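PDB 7D1B: leucine aminopeptidase from Fimbriiglobus ruber, which binds zinc and probably works as a glutaminyl cyclase of peptidase family M28, closing N-terminal glutamine of peptides into pyroglutamate. Local coordinates for residues A[93-98]-A[208-213]; A[230-235]-A[324-329]. All coordinates share one frame; numbering follows the deposited sequence.

Contact 1: A[93-98]-A[208-213]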
loop_
_atom_site.group_PDB
_atom_site.type_symbol
_atom_site.label_atom_id
_atom_site.label_comp_id
_atom_site.label_asym_id
_atom_site.label_seq_id
_atom_site.Cartn_x
_atom_site.Cartn_y
_atom_site.Cartn_z
ATOM N N VAL A 93 -4.029 -12.258 -9.841
ATOM C CA VAL A 93 -4.608 -11.761 -11.084
ATOM C C VAL A 93 -3.908 -10.464 -11.453
ATOM O O VAL A 93 -3.549 -9.660 -10.587
ATOM C CB VAL A 93 -6.146 -11.608 -10.980
ATOM C CG1 VAL A 93 -6.720 -10.752 -12.093
ATOM C CG2 VAL A 93 -6.814 -12.982 -10.971
ATOM N N ARG A 94 -3.711 -10.271 -12.746
ATOM C CA ARG A 94 -3.149 -9.047 -13.301
ATOM C C ARG A 94 -4.265 -8.181 -13.869
ATOM O O ARG A 94 -5.174 -8.691 -14.528
ATOM C CB ARG A 94 -2.180 -9.401 -14.429
ATOM C CG ARG A 94 -0.978 -10.218 -13.973
ATOM C CD ARG A 94 -0.199 -10.796 -15.153
ATOM N NE ARG A 94 0.330 -9.761 -16.028
ATOM C CZ ARG A 94 1.503 -9.159 -15.859
ATOM N NH1 ARG A 94 2.290 -9.481 -14.837
ATOM N NH2 ARG A 94 1.886 -8.218 -16.715
ATOM N N GLN A 95 -4.191 -6.877 -13.638
ATOM C CA GLN A 95 -5.050 -5.920 -14.331
ATOM C C GLN A 95 -4.135 -5.106 -15.227
ATOM O O GLN A 95 -3.451 -4.193 -14.757
ATOM C CB GLN A 95 -5.790 -4.974 -13.395
ATOM C CG GLN A 95 -6.626 -5.583 -12.342
ATOM C CD GLN A 95 -7.476 -4.528 -11.623
ATOM O OE1 GLN A 95 -7.040 -3.380 -11.370
ATOM N NE2 GLN A 95 -8.710 -4.909 -11.307
ATOM N N GLU A 96 -4.108 -5.449 -16.509
ATOM C CA GLU A 96 -3.219 -4.812 -17.464
ATOM C C GLU A 96 -3.959 -3.698 -18.188
ATOM O O GLU A 96 -5.106 -3.873 -18.603
ATOM C CB GLU A 96 -2.736 -5.847 -18.485
ATOM C CG GLU A 96 -1.930 -6.990 -17.861
ATOM C CD GLU A 96 -1.487 -8.033 -18.869
ATOM O OE1 GLU A 96 -1.960 -8.017 -20.031
ATOM O OE2 GLU A 96 -0.649 -8.875 -18.491
ATOM N N PHE A 97 -3.293 -2.561 -18.367
ATOM C CA PHE A 97 -3.898 -1.435 -19.066
ATOM C C PHE A 97 -2.785 -0.538 -19.589
ATOM O O PHE A 97 -1.614 -0.735 -19.279
ATOM C CB PHE A 97 -4.915 -0.690 -18.185
ATOM C CG PHE A 97 -4.335 -0.071 -16.929
ATOM C CD1 PHE A 97 -4.042 -0.842 -15.811
ATOM C CD2 PHE A 97 -4.132 1.304 -16.858
ATOM C CE1 PHE A 97 -3.528 -0.242 -14.657
ATOM C CE2 PHE A 97 -3.638 1.906 -15.717
ATOM C CZ PHE A 97 -3.335 1.144 -14.618
ATOM N N LYS A 98 -3.155 0.434 -20.420
ATOM C CA LYS A 98 -2.197 1.384 -20.970
ATOM C C LYS A 98 -2.678 2.789 -20.687
ATOM O O LYS A 98 -3.881 3.058 -20.697
ATOM C CB LYS A 98 -2.059 1.247 -22.495
ATOM C CG LYS A 98 -1.471 -0.073 -22.940
ATOM C CD LYS A 98 -1.407 -0.134 -24.460
ATOM C CE LYS A 98 -1.158 -1.548 -24.961
ATOM N NZ LYS A 98 0.265 -1.962 -24.803
ATOM N N SER A 208 -4.713 3.045 -8.993
ATOM C CA SER A 208 -5.880 3.041 -8.122
ATOM C C SER A 208 -7.126 3.529 -8.853
ATOM O O SER A 208 -8.222 3.008 -8.623
ATOM C CB SER A 208 -5.612 3.814 -6.831
ATOM O OG SER A 208 -5.210 5.157 -7.077
ATOM N N GLU A 209 -6.983 4.519 -9.745
ATOM C CA GLU A 209 -8.137 4.962 -10.527
ATOM C C GLU A 209 -8.636 3.841 -11.424
ATOM O O GLU A 209 -9.850 3.621 -11.526
ATOM C CB GLU A 209 -7.799 6.224 -11.316
ATOM C CG GLU A 209 -7.668 7.396 -10.362
ATOM C CD GLU A 209 -7.255 8.696 -11.008
ATOM O OE1 GLU A 209 -7.189 8.763 -12.247
ATOM O OE2 GLU A 209 -7.012 9.664 -10.255
ATOM N N HIS A 210 -7.716 3.097 -12.055
ATOM C CA HIS A 210 -8.119 1.991 -12.916
ATOM C C HIS A 210 -8.861 0.928 -12.114
ATOM O O HIS A 210 -9.925 0.443 -12.522
ATOM C CB HIS A 210 -6.896 1.384 -13.597
ATOM C CG HIS A 210 -7.234 0.272 -14.533
ATOM N ND1 HIS A 210 -7.654 0.505 -15.823
ATOM C CD2 HIS A 210 -7.227 -1.072 -14.370
ATOM C CE1 HIS A 210 -7.894 -0.652 -16.415
ATOM N NE2 HIS A 210 -7.652 -1.623 -15.556
ATOM N N PHE A 211 -8.310 0.558 -10.962
ATOM C CA PHE A 211 -8.929 -0.455 -10.125
ATOM C C PHE A 211 -10.309 -0.006 -9.672
ATOM O O PHE A 211 -11.278 -0.772 -9.739
ATOM C CB PHE A 211 -8.027 -0.699 -8.916
ATOM C CG PHE A 211 -8.579 -1.720 -7.954
ATOM C CD1 PHE A 211 -8.289 -3.064 -8.103
ATOM C CD2 PHE A 211 -9.404 -1.328 -6.910
ATOM C CE1 PHE A 211 -8.828 -4.007 -7.215
ATOM C CE2 PHE A 211 -9.934 -2.258 -6.008
ATOM C CZ PHE A 211 -9.645 -3.602 -6.178
ATOM N N ALA A 212 -10.415 1.235 -9.187
ATOM C CA ALA A 212 -11.685 1.714 -8.670
ATOM C C ALA A 212 -12.724 1.796 -9.776
ATOM O O ALA A 212 -13.879 1.417 -9.576
ATOM C CB ALA A 212 -11.495 3.073 -8.006
ATOM N N ASN A 213 -12.333 2.288 -10.955
ATOM C CA ASN A 213 -13.276 2.349 -12.065
ATOM C C ASN A 213 -13.737 0.963 -12.474
ATOM O O ASN A 213 -14.914 0.771 -12.813
ATOM C CB ASN A 213 -12.640 3.048 -13.262
ATOM C CG ASN A 213 -12.530 4.522 -13.066
ATOM O OD1 ASN A 213 -13.256 5.104 -12.261
ATOM N ND2 ASN A 213 -11.625 5.147 -13.799
HETATM O O HOH W 1 -11.026 -3.434 -10.572
HETATM O O HOH W 2 -7.374 -4.144 -16.819
#
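Strand 93-98, carrying Gln95 and Phe97, passes helix 208-213, carrying His210 and Phe211, with their axes 10.2 Å apart at closest approach and at 112° to each other; the nearest CA atoms, of Gln95 and Phe211, are 7.9 Å apart. This is a helix laid against an outermost strand of the central mixed sheet of an alpha/beta fold, and both strand residues aim their side chains at the helix. Phe97 and His210 form an offset stack, their planes only 5° from parallel and their ring centroids 3.9 Å apart. The two side chains run in opposite directions, so each ring also lies under the other's CB, giving a CH-pi contact at both ends of the stack. Phe97 gets there with CG between its backbone N and carbonyl carbon (chi1 62°), while His210 extends from the helix with CG opposite its own N. Next to this pair, the Gln95 amide meets the edge of the Phe211 ring, with OE1 near its plane and 3.5 Å from CD1; the same OE1 meets the His210 ring at its edge and is hydrogen-bonded to Asn112 on the adjacent strand. Two waters bridge the polar groups. One joins His210 NE2 to the carbonyl of Glu96; the other accepts from Gln95 NE2 at 2.8 Å and donates to Phe211 O, also at 2.8 Å.

Contact 2: A[230-235]-A[324-329]; sequences VLLDLF and VDVGNV
The Phe235 ring is the one flat group in the contact, and Val326 comes to it obliquely, through the CD2 corner: Val326 CG2 lies 3.9 Å from Phe235 CD2, and Val326 CG1 is 4.0 Å from that same carbon. One ring atom thus takes both branches of the valine. Val326 CG1, set opposite its backbone N (chi1 173°), reaches further and also meets Leu232 CD2 at 3.7 Å, the two side chains lying alongside each other and pointing opposite ways. Leu232 and Phe235 present a joint apolar surface to helix 320-336, since the chain turns after Leu232 and brings the ring back beside it, with Leu232 CB 3.8 Å from Phe235 CD1. All three side chains are buried, and Leu162 of helix 153-167 touches each of them. The backbone of Phe235 is tied to the same C-terminal helix, its O accepting a hydrogen bond from Gln322 NE2. Phe235 itself stands back from the metal, its side chain about 11 Å from the zinc ion bound by Asp155, Glu188 and His309. Here the C-terminal helix of the M28 alpha/beta fold packs on the end of a central strand and on the loop that leads from it toward the zinc site.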
loop_
_atom_site.group_PDB
_atom_site.type_symbol
_atom_site.label_atom_id
_atom_site.label_comp_id
_atom_site.label_asym_id
_atom_site.label_seq_id
_atom_site.Cartn_x
_atom_site.Cartn_y
_atom_site.Cartn_z
ATOM N N VAL A 230 -7.414 -0.589 3.364
ATOM C CA VAL A 230 -6.309 0.090 4.032
ATOM C C VAL A 230 -5.166 0.205 3.048
ATOM O O VAL A 230 -4.687 -0.813 2.537
ATOM C CB VAL A 230 -5.869 -0.622 5.325
ATOM C CG1 VAL A 230 -4.623 0.052 5.860
ATOM C CG2 VAL A 230 -6.988 -0.588 6.349
ATOM N N LEU A 231 -4.745 1.441 2.786
ATOM C CA LEU A 231 -3.577 1.753 1.979
ATOM C C LEU A 231 -2.386 1.950 2.904
ATOM O O LEU A 231 -2.483 2.659 3.909
ATOM C CB LEU A 231 -3.843 3.036 1.189
ATOM C CG LEU A 231 -2.636 3.586 0.439
ATOM C CD1 LEU A 231 -2.200 2.641 -0.689
ATOM C CD2 LEU A 231 -2.945 4.963 -0.125
ATOM N N LEU A 232 -1.283 1.307 2.572
ATOM C CA LEU A 232 -0.034 1.450 3.319
ATOM C C LEU A 232 0.886 2.366 2.526
ATOM O O LEU A 232 1.203 2.056 1.380
ATOM C CB LEU A 232 0.629 0.084 3.414
ATOM C CG LEU A 232 -0.181 -0.984 4.152
ATOM C CD1 LEU A 232 0.493 -2.346 3.965
ATOM C CD2 LEU A 232 -0.354 -0.618 5.628
ATOM N N ASP A 233 1.344 3.466 3.128
ATOM C CA ASP A 233 2.257 4.356 2.412
ATOM C C ASP A 233 3.123 5.108 3.427
ATOM O O ASP A 233 2.576 5.702 4.360
ATOM C CB ASP A 233 1.429 5.374 1.613
ATOM C CG ASP A 233 2.222 6.028 0.478
ATOM O OD1 ASP A 233 3.409 5.669 0.250
ATOM O OD2 ASP A 233 1.667 6.923 -0.225
ATOM N N LEU A 234 4.444 5.097 3.269
ATOM C CA LEU A 234 5.332 5.860 4.149
ATOM C C LEU A 234 5.066 5.530 5.618
ATOM O O LEU A 234 4.864 6.421 6.451
ATOM C CB LEU A 234 5.245 7.368 3.907
ATOM C CG LEU A 234 5.285 7.857 2.472
ATOM C CD1 LEU A 234 5.095 9.366 2.461
ATOM C CD2 LEU A 234 6.568 7.494 1.794
ATOM N N PHE A 235 5.099 4.231 5.942
ATOM C CA PHE A 235 4.587 3.757 7.222
ATOM C C PHE A 235 5.585 2.938 8.014
ATOM O O PHE A 235 5.269 2.575 9.147
ATOM C CB PHE A 235 3.340 2.871 7.007
ATOM C CG PHE A 235 3.664 1.549 6.394
ATOM C CD1 PHE A 235 3.754 1.407 5.021
ATOM C CD2 PHE A 235 3.914 0.433 7.189
ATOM C CE1 PHE A 235 4.134 0.202 4.444
ATOM C CE2 PHE A 235 4.286 -0.781 6.619
ATOM C CZ PHE A 235 4.381 -0.896 5.242
ATOM N N VAL A 324 6.087 -5.154 11.657
ATOM C CA VAL A 324 5.326 -6.173 12.377
ATOM C C VAL A 324 4.119 -5.552 13.069
ATOM O O VAL A 324 3.017 -6.119 13.052
ATOM C CB VAL A 324 6.244 -6.918 13.374
ATOM C CG1 VAL A 324 5.415 -7.691 14.409
ATOM C CG2 VAL A 324 7.215 -7.839 12.633
ATOM N N ASP A 325 4.303 -4.383 13.695
ATOM C CA ASP A 325 3.185 -3.720 14.358
ATOM C C ASP A 325 2.064 -3.431 13.365
ATOM O O ASP A 325 0.886 -3.712 13.630
ATOM C CB ASP A 325 3.637 -2.399 14.976
ATOM C CG ASP A 325 4.310 -2.534 16.313
ATOM O OD1 ASP A 325 4.433 -3.642 16.864
ATOM O OD2 ASP A 325 4.739 -1.483 16.810
ATOM N N VAL A 326 2.410 -2.844 12.212
ATOM C CA VAL A 326 1.380 -2.544 11.221
ATOM C C VAL A 326 0.740 -3.827 10.697
ATOM O O VAL A 326 -0.491 -3.901 10.538
ATOM C CB VAL A 326 1.943 -1.640 10.115
ATOM C CG1 VAL A 326 0.940 -1.459 8.979
ATOM C CG2 VAL A 326 2.337 -0.279 10.710
ATOM N N GLY A 327 1.546 -4.869 10.470
ATOM C CA GLY A 327 0.986 -6.139 10.042
ATOM C C GLY A 327 -0.001 -6.718 11.032
ATOM O O GLY A 327 -1.066 -7.217 10.652
ATOM N N ASN A 328 0.320 -6.644 12.324
ATOM C CA ASN A 328 -0.594 -7.165 13.329
ATOM C C ASN A 328 -1.857 -6.334 13.413
ATOM O O ASN A 328 -2.929 -6.889 13.650
ATOM C CB ASN A 328 0.115 -7.276 14.658
ATOM C CG ASN A 328 0.881 -8.583 14.773
ATOM O OD1 ASN A 328 0.381 -9.652 14.375
ATOM N ND2 ASN A 328 2.042 -8.531 15.369
ATOM N N VAL A 329 -1.767 -5.018 13.205
ATOM C CA VAL A 329 -2.986 -4.211 13.174
ATOM C C VAL A 329 -3.870 -4.623 12.009
ATOM O O VAL A 329 -5.084 -4.786 12.160
ATOM C CB VAL A 329 -2.636 -2.712 13.158
ATOM C CG1 VAL A 329 -3.881 -1.869 12.905
ATOM C CG2 VAL A 329 -1.975 -2.337 14.473
#

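In the fold
From the N terminus, the chain lays down strand 91-99, then strands 108-117 and 123-130, helix 153-167 and strand 178-184, before helix 206-218 returns to that first strand and closes contact 1. The zinc ligands Asp155 and Glu188 lie in this loop. Strand 225-232 comes next and opens contact 2, which closes only at helix 320-336, after strand 297-300 and the third ligand, His309. The two loops follow in series, neither nesting nor crossing. Both contacts reach the same sheet: contact 1 at the outermost strand 91-99, contact 2 at strand 225-232, next to the other outermost strand. Their centres are 23 Å apart, and they do not touch.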